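Local coordinates for protein guanine deaminase (Escherichia coli, PDB 6OHB) that catalyses the zinc-dependent hydrolytic deamination of guanine to xanthine and ammonia, the step that opens guanine degradation, at residues 160-173 / 201-215. Sequence-based numbering, arbitrary orientation.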
loop_
_atom_site.group_PDB
_atom_site.type_symbol
_atom_site.label_atom_id
_atom_site.label_comp_id
_atom_site.label_asym_id
_atom_site.label_seq_id
_atom_site.Cartn_x
_atom_site.Cartn_y
_atom_site.Cartn_z
ATOM N N ASN A 160 18.078 -1.602 -25.314
ATOM C CA ASN A 160 18.799 -2.845 -25.040
ATOM C C ASN A 160 18.474 -3.390 -23.646
ATOM O O ASN A 160 19.351 -3.805 -22.882
ATOM C CB ASN A 160 20.305 -2.660 -25.220
ATOM C CG ASN A 160 21.041 -3.983 -25.296
ATOM O OD1 ASN A 160 20.450 -5.022 -25.606
ATOM N ND2 ASN A 160 22.332 -3.956 -24.998
ATOM N N MET A 161 17.186 -3.419 -23.337
ATOM C CA MET A 161 16.696 -3.973 -22.087
ATOM C C MET A 161 16.695 -5.497 -22.157
ATOM O O MET A 161 16.479 -6.086 -23.221
ATOM C CB MET A 161 15.279 -3.455 -21.823
ATOM C CG MET A 161 14.641 -3.886 -20.521
ATOM S SD MET A 161 12.992 -3.149 -20.361
ATOM C CE MET A 161 13.165 -2.228 -18.839
ATOM N N ARG A 162 16.972 -6.142 -21.022
ATOM C CA ARG A 162 16.790 -7.588 -20.906
ATOM C C ARG A 162 15.372 -7.857 -20.419
ATOM O O ARG A 162 15.043 -7.590 -19.258
ATOM C CB ARG A 162 17.814 -8.226 -19.970
ATOM C CG ARG A 162 17.723 -9.753 -19.978
ATOM C CD ARG A 162 18.936 -10.424 -19.344
ATOM N NE ARG A 162 20.154 -10.290 -20.149
ATOM C CZ ARG A 162 20.502 -11.108 -21.140
ATOM N NH1 ARG A 162 19.726 -12.132 -21.473
ATOM N NH2 ARG A 162 21.636 -10.905 -21.803
ATOM N N MET A 163 14.541 -8.399 -21.303
ATOM C CA MET A 163 13.138 -8.639 -21.020
ATOM C C MET A 163 12.725 -9.977 -21.615
ATOM O O MET A 163 13.109 -10.311 -22.738
ATOM C CB MET A 163 12.262 -7.515 -21.600
ATOM C CG MET A 163 10.789 -7.870 -21.732
ATOM S SD MET A 163 9.822 -6.563 -22.504
ATOM C CE MET A 163 9.999 -5.251 -21.294
ATOM N N ILE A 164 11.929 -10.728 -20.864
ATOM C CA ILE A 164 11.307 -11.949 -21.357
ATOM C C ILE A 164 9.837 -11.651 -21.613
ATOM O O ILE A 164 9.131 -11.152 -20.727
ATOM C CB ILE A 164 11.467 -13.103 -20.353
ATOM C CG1 ILE A 164 12.871 -13.104 -19.752
ATOM C CG2 ILE A 164 11.146 -14.438 -21.021
ATOM C CD1 ILE A 164 13.073 -14.165 -18.690
ATOM N N ALA A 165 9.378 -11.948 -22.825
ATOM C CA ALA A 165 7.997 -11.697 -23.204
ATOM C C ALA A 165 7.575 -12.746 -24.222
ATOM O O ALA A 165 8.397 -13.495 -24.758
ATOM C CB ALA A 165 7.826 -10.279 -23.758
ATOM N N GLY A 166 6.275 -12.795 -24.484
ATOM C CA GLY A 166 5.748 -13.743 -25.444
ATOM C C GLY A 166 4.295 -13.459 -25.741
ATOM O O GLY A 166 3.613 -12.746 -24.996
ATOM N N LYS A 167 3.832 -14.028 -26.850
ATOM C CA LYS A 167 2.442 -13.897 -27.264
ATOM C C LYS A 167 1.546 -14.816 -26.444
ATOM O O LYS A 167 1.891 -15.971 -26.180
ATOM C CB LYS A 167 2.307 -14.220 -28.750
ATOM C CG LYS A 167 0.889 -14.228 -29.272
ATOM C CD LYS A 167 0.804 -14.989 -30.584
ATOM C CE LYS A 167 -0.103 -16.202 -30.460
ATOM N NZ LYS A 167 -1.504 -15.817 -30.158
ATOM N N VAL A 168 0.383 -14.298 -26.048
ATOM C CA VAL A 168 -0.580 -15.098 -25.302
ATOM C C VAL A 168 -1.193 -16.141 -26.227
ATOM O O VAL A 168 -1.595 -15.833 -27.356
ATOM C CB VAL A 168 -1.665 -14.203 -24.687
ATOM C CG1 VAL A 168 -2.718 -15.053 -23.991
ATOM C CG2 VAL A 168 -1.059 -13.209 -23.717
ATOM N N MET A 169 -1.224 -17.390 -25.768
ATOM C CA MET A 169 -1.887 -18.476 -26.476
ATOM C C MET A 169 -3.208 -18.773 -25.776
ATOM O O MET A 169 -3.214 -19.184 -24.611
ATOM C CB MET A 169 -0.990 -19.715 -26.513
ATOM C CG MET A 169 0.388 -19.462 -27.118
ATOM S SD MET A 169 1.506 -20.880 -27.014
ATOM C CE MET A 169 0.383 -22.232 -27.334
ATOM N N MET A 170 -4.319 -18.571 -26.486
ATOM C CA MET A 170 -5.648 -18.845 -25.933
ATOM C C MET A 170 -6.635 -19.037 -27.078
ATOM O O MET A 170 -6.859 -18.109 -27.863
ATOM C CB MET A 170 -6.097 -17.715 -25.001
ATOM C CG MET A 170 -5.850 -16.314 -25.540
ATOM S SD MET A 170 -6.433 -15.015 -24.430
ATOM C CE MET A 170 -7.993 -15.707 -23.903
ATOM N N ASP A 171 -7.235 -20.228 -27.171
ATOM C CA ASP A 171 -8.122 -20.547 -28.288
ATOM C C ASP A 171 -9.545 -20.912 -27.870
ATOM O O ASP A 171 -10.345 -21.287 -28.736
ATOM C CB ASP A 171 -7.524 -21.670 -29.146
ATOM C CG ASP A 171 -7.469 -23.008 -28.427
ATOM O OD1 ASP A 171 -7.577 -23.033 -27.183
ATOM O OD2 ASP A 171 -7.308 -24.040 -29.115
ATOM N N ARG A 172 -9.891 -20.818 -26.587
ATOM C CA ARG A 172 -11.242 -21.161 -26.161
ATOM C C ARG A 172 -11.601 -20.403 -24.889
ATOM O O ARG A 172 -10.736 -19.842 -24.210
ATOM C CB ARG A 172 -11.392 -22.673 -25.948
ATOM C CG ARG A 172 -10.742 -23.195 -24.683
ATOM C CD ARG A 172 -10.904 -24.700 -24.570
ATOM N NE ARG A 172 -10.240 -25.234 -23.385
ATOM C CZ ARG A 172 -10.203 -26.525 -23.065
ATOM N NH1 ARG A 172 -10.796 -27.422 -23.842
ATOM N NH2 ARG A 172 -9.574 -26.920 -21.967
ATOM N N ASN A 173 -12.907 -20.378 -24.593
ATOM C CA ASN A 173 -13.448 -19.848 -23.337
ATOM C C ASN A 173 -13.116 -18.369 -23.147
ATOM O O ASN A 173 -12.757 -17.928 -22.053
ATOM C CB ASN A 173 -12.968 -20.669 -22.139
ATOM C CG ASN A 173 -13.621 -22.030 -22.070
ATOM O OD1 ASN A 173 -14.789 -22.186 -22.429
ATOM N ND2 ASN A 173 -12.874 -23.027 -21.613
ATOM N N ARG A 201 19.505 -8.606 -25.788
ATOM C CA ARG A 201 19.239 -9.141 -24.464
ATOM C C ARG A 201 17.793 -9.595 -24.309
ATOM O O ARG A 201 17.379 -9.958 -23.205
ATOM C CB ARG A 201 19.591 -8.105 -23.391
ATOM C CG ARG A 201 21.068 -7.708 -23.351
ATOM C CD ARG A 201 21.284 -6.492 -22.449
ATOM N NE ARG A 201 21.183 -6.841 -21.032
ATOM C CZ ARG A 201 20.738 -6.026 -20.080
ATOM N NH1 ARG A 201 20.338 -4.795 -20.374
ATOM N NH2 ARG A 201 20.687 -6.448 -18.826
ATOM N N LEU A 202 17.025 -9.600 -25.394
ATOM C CA LEU A 202 15.634 -10.013 -25.339
ATOM C C LEU A 202 15.526 -11.533 -25.287
ATOM O O LEU A 202 16.410 -12.259 -25.755
ATOM C CB LEU A 202 14.870 -9.480 -26.552
ATOM C CG LEU A 202 14.872 -7.961 -26.714
ATOM C CD1 LEU A 202 14.156 -7.554 -27.991
ATOM C CD2 LEU A 202 14.233 -7.291 -25.500
ATOM N N LEU A 203 14.433 -12.008 -24.695
ATOM C CA LEU A 203 14.171 -13.432 -24.546
ATOM C C LEU A 203 12.679 -13.680 -24.716
ATOM O O LEU A 203 11.853 -12.826 -24.383
ATOM C CB LEU A 203 14.641 -13.951 -23.179
ATOM C CG LEU A 203 16.117 -13.731 -22.832
ATOM C CD1 LEU A 203 16.370 -13.886 -21.340
ATOM C CD2 LEU A 203 16.996 -14.683 -23.631
ATOM N N TYR A 204 12.336 -14.857 -25.234
ATOM C CA TYR A 204 10.948 -15.205 -25.510
ATOM C C TYR A 204 10.440 -16.245 -24.518
ATOM O O TYR A 204 11.171 -17.159 -24.127
ATOM C CB TYR A 204 10.766 -15.720 -26.943
ATOM C CG TYR A 204 9.305 -15.884 -27.318
ATOM C CD1 TYR A 204 8.607 -17.047 -26.989
ATOM C CD2 TYR A 204 8.622 -14.876 -27.981
ATOM C CE1 TYR A 204 7.276 -17.193 -27.314
ATOM C CE2 TYR A 204 7.293 -15.018 -28.311
ATOM C CZ TYR A 204 6.624 -16.177 -27.973
ATOM O OH TYR A 204 5.299 -16.325 -28.297
ATOM N N ALA A 205 9.172 -16.108 -24.132
ATOM C CA ALA A 205 8.500 -17.054 -23.253
ATOM C C ALA A 205 7.261 -17.599 -23.949
ATOM O O ALA A 205 6.418 -16.824 -24.407
ATOM C CB ALA A 205 8.111 -16.398 -21.927
ATOM N N ILE A 206 7.161 -18.925 -24.044
ATOM C CA ILE A 206 5.931 -19.550 -24.516
ATOM C C ILE A 206 4.858 -19.316 -23.465
ATOM O O ILE A 206 4.979 -19.772 -22.322
ATOM C CB ILE A 206 6.128 -21.045 -24.785
ATOM C CG1 ILE A 206 7.162 -21.259 -25.890
ATOM C CG2 ILE A 206 4.801 -21.683 -25.166
ATOM C CD1 ILE A 206 8.106 -22.397 -25.606
ATOM N N THR A 207 3.803 -18.600 -23.842
ATOM C CA THR A 207 2.884 -17.998 -22.881
ATOM C C THR A 207 1.449 -18.406 -23.189
ATOM O O THR A 207 0.703 -17.667 -23.849
ATOM C CB THR A 207 3.033 -16.474 -22.884
ATOM O OG1 THR A 207 4.421 -16.126 -22.814
ATOM C CG2 THR A 207 2.330 -15.866 -21.706
ATOM N N PRO A 208 1.032 -19.589 -22.740
ATOM C CA PRO A 208 -0.408 -19.866 -22.651
ATOM C C PRO A 208 -0.962 -19.161 -21.421
ATOM O O PRO A 208 -0.372 -19.234 -20.340
ATOM C CB PRO A 208 -0.475 -21.391 -22.515
ATOM C CG PRO A 208 0.857 -21.776 -21.902
ATOM C CD PRO A 208 1.862 -20.743 -22.338
ATOM N N ARG A 209 -2.095 -18.470 -21.587
ATOM C CA ARG A 209 -2.652 -17.698 -20.479
ATOM C C ARG A 209 -2.871 -18.587 -19.262
ATOM O O ARG A 209 -2.252 -18.388 -18.209
ATOM C CB ARG A 209 -3.957 -17.014 -20.897
ATOM C CG ARG A 209 -4.465 -16.031 -19.847
ATOM C CD ARG A 209 -5.738 -15.325 -20.270
ATOM N NE ARG A 209 -5.540 -14.433 -21.408
ATOM C CZ ARG A 209 -5.253 -13.140 -21.308
ATOM N NH1 ARG A 209 -5.122 -12.570 -20.113
ATOM N NH2 ARG A 209 -5.099 -12.414 -22.406
ATOM N N PHE A 210 -3.741 -19.583 -19.396
ATOM C CA PHE A 210 -3.831 -20.687 -18.449
ATOM C C PHE A 210 -4.563 -21.835 -19.136
ATOM O O PHE A 210 -5.004 -21.719 -20.285
ATOM C CB PHE A 210 -4.516 -20.275 -17.136
ATOM C CG PHE A 210 -5.820 -19.531 -17.315
ATOM C CD1 PHE A 210 -6.039 -18.329 -16.664
ATOM C CD2 PHE A 210 -6.823 -20.034 -18.119
ATOM C CE1 PHE A 210 -7.230 -17.646 -16.817
ATOM C CE2 PHE A 210 -8.017 -19.356 -18.273
ATOM C CZ PHE A 210 -8.219 -18.162 -17.624
ATOM N N ALA A 211 -4.679 -22.953 -18.423
ATOM C CA ALA A 211 -5.288 -24.143 -19.012
ATOM C C ALA A 211 -6.751 -23.953 -19.410
ATOM O O ALA A 211 -7.135 -24.472 -20.474
ATOM C CB ALA A 211 -5.131 -25.328 -18.048
ATOM N N PRO A 212 -7.603 -23.256 -18.642
ATOM C CA PRO A 212 -8.996 -23.079 -19.092
ATOM C C PRO A 212 -9.146 -22.530 -20.501
ATOM O O PRO A 212 -10.048 -22.967 -21.225
ATOM C CB PRO A 212 -9.566 -22.110 -18.051
ATOM C CG PRO A 212 -8.845 -22.457 -16.806
ATOM C CD PRO A 212 -7.451 -22.880 -17.222
ATOM N N THR A 213 -8.287 -21.606 -20.926
ATOM C CA THR A 213 -8.460 -20.961 -22.219
ATOM C C THR A 213 -7.600 -21.591 -23.307
ATOM O O THR A 213 -7.431 -20.996 -24.375
ATOM C CB THR A 213 -8.161 -19.462 -22.124
ATOM O OG1 THR A 213 -6.946 -19.251 -21.390
ATOM C CG2 THR A 213 -9.309 -18.719 -21.451
ATOM N N SER A 214 -7.084 -22.794 -23.083
ATOM C CA SER A 214 -6.323 -23.485 -24.112
ATOM C C SER A 214 -6.861 -24.894 -24.295
ATOM O O SER A 214 -6.939 -25.666 -23.333
ATOM C CB SER A 214 -4.833 -23.523 -23.747
ATOM O OG SER A 214 -4.256 -22.231 -23.870
ATOM N N SER A 215 -7.201 -25.227 -25.535
ATOM C CA SER A 215 -7.645 -26.564 -25.887
ATOM C C SER A 215 -6.491 -27.557 -25.740
ATOM O O SER A 215 -5.325 -27.161 -25.663
ATOM C CB SER A 215 -8.170 -26.575 -27.319
ATOM O OG SER A 215 -7.119 -26.319 -28.233
#
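Tyr204 lays one face of its ring over Gly166, whose CA sits 3.9 Å from the ring centroid in a CH-pi contact. With CG anti to the backbone N (chi1 -171°), the phenol runs along the neighbouring strand, and its OH accepts the N-H of Lys167 at 3.1 Å from N to OH. This bond falls where the parallel pairing is interrupted: Ala205 N binds Ala165 O before it, and Met169 N reaches Thr207 O beyond it. At the N-terminal end, Arg201 and Arg162 cross at about a right angle, Arg162 CB lying over one face of the Arg201 guanidinium. Arg201 NH1 donates to Asn160 O (2.9 Å), while Glu385 holds both arginines by salt bridges and Asp387 adds a second for Arg201. A leucine in place of Arg201 would probably leave Asp387 without this cationic mate and Asn160 O without its donor. The strands, joined through helix 182-196, form a beta-alpha-beta unit of the amidohydrolase TIM barrel, and their C-terminal ends face the zinc side. There Arg209, a probable substrate-binding residue, is salt-bridged to Glu110, and its NE makes a weak bond to Met170 SD. Farther out, Asp171 OD1 takes Ser215 N through its syn lone pair (2.8 Å); Ser215 OG lies a very short, so less certain, 2.5 Å from Asp171 OD2. Arg172 NE and Asn173 ND2 (2.9 Å) approach Pro212 O from opposite faces of its carbonyl plane.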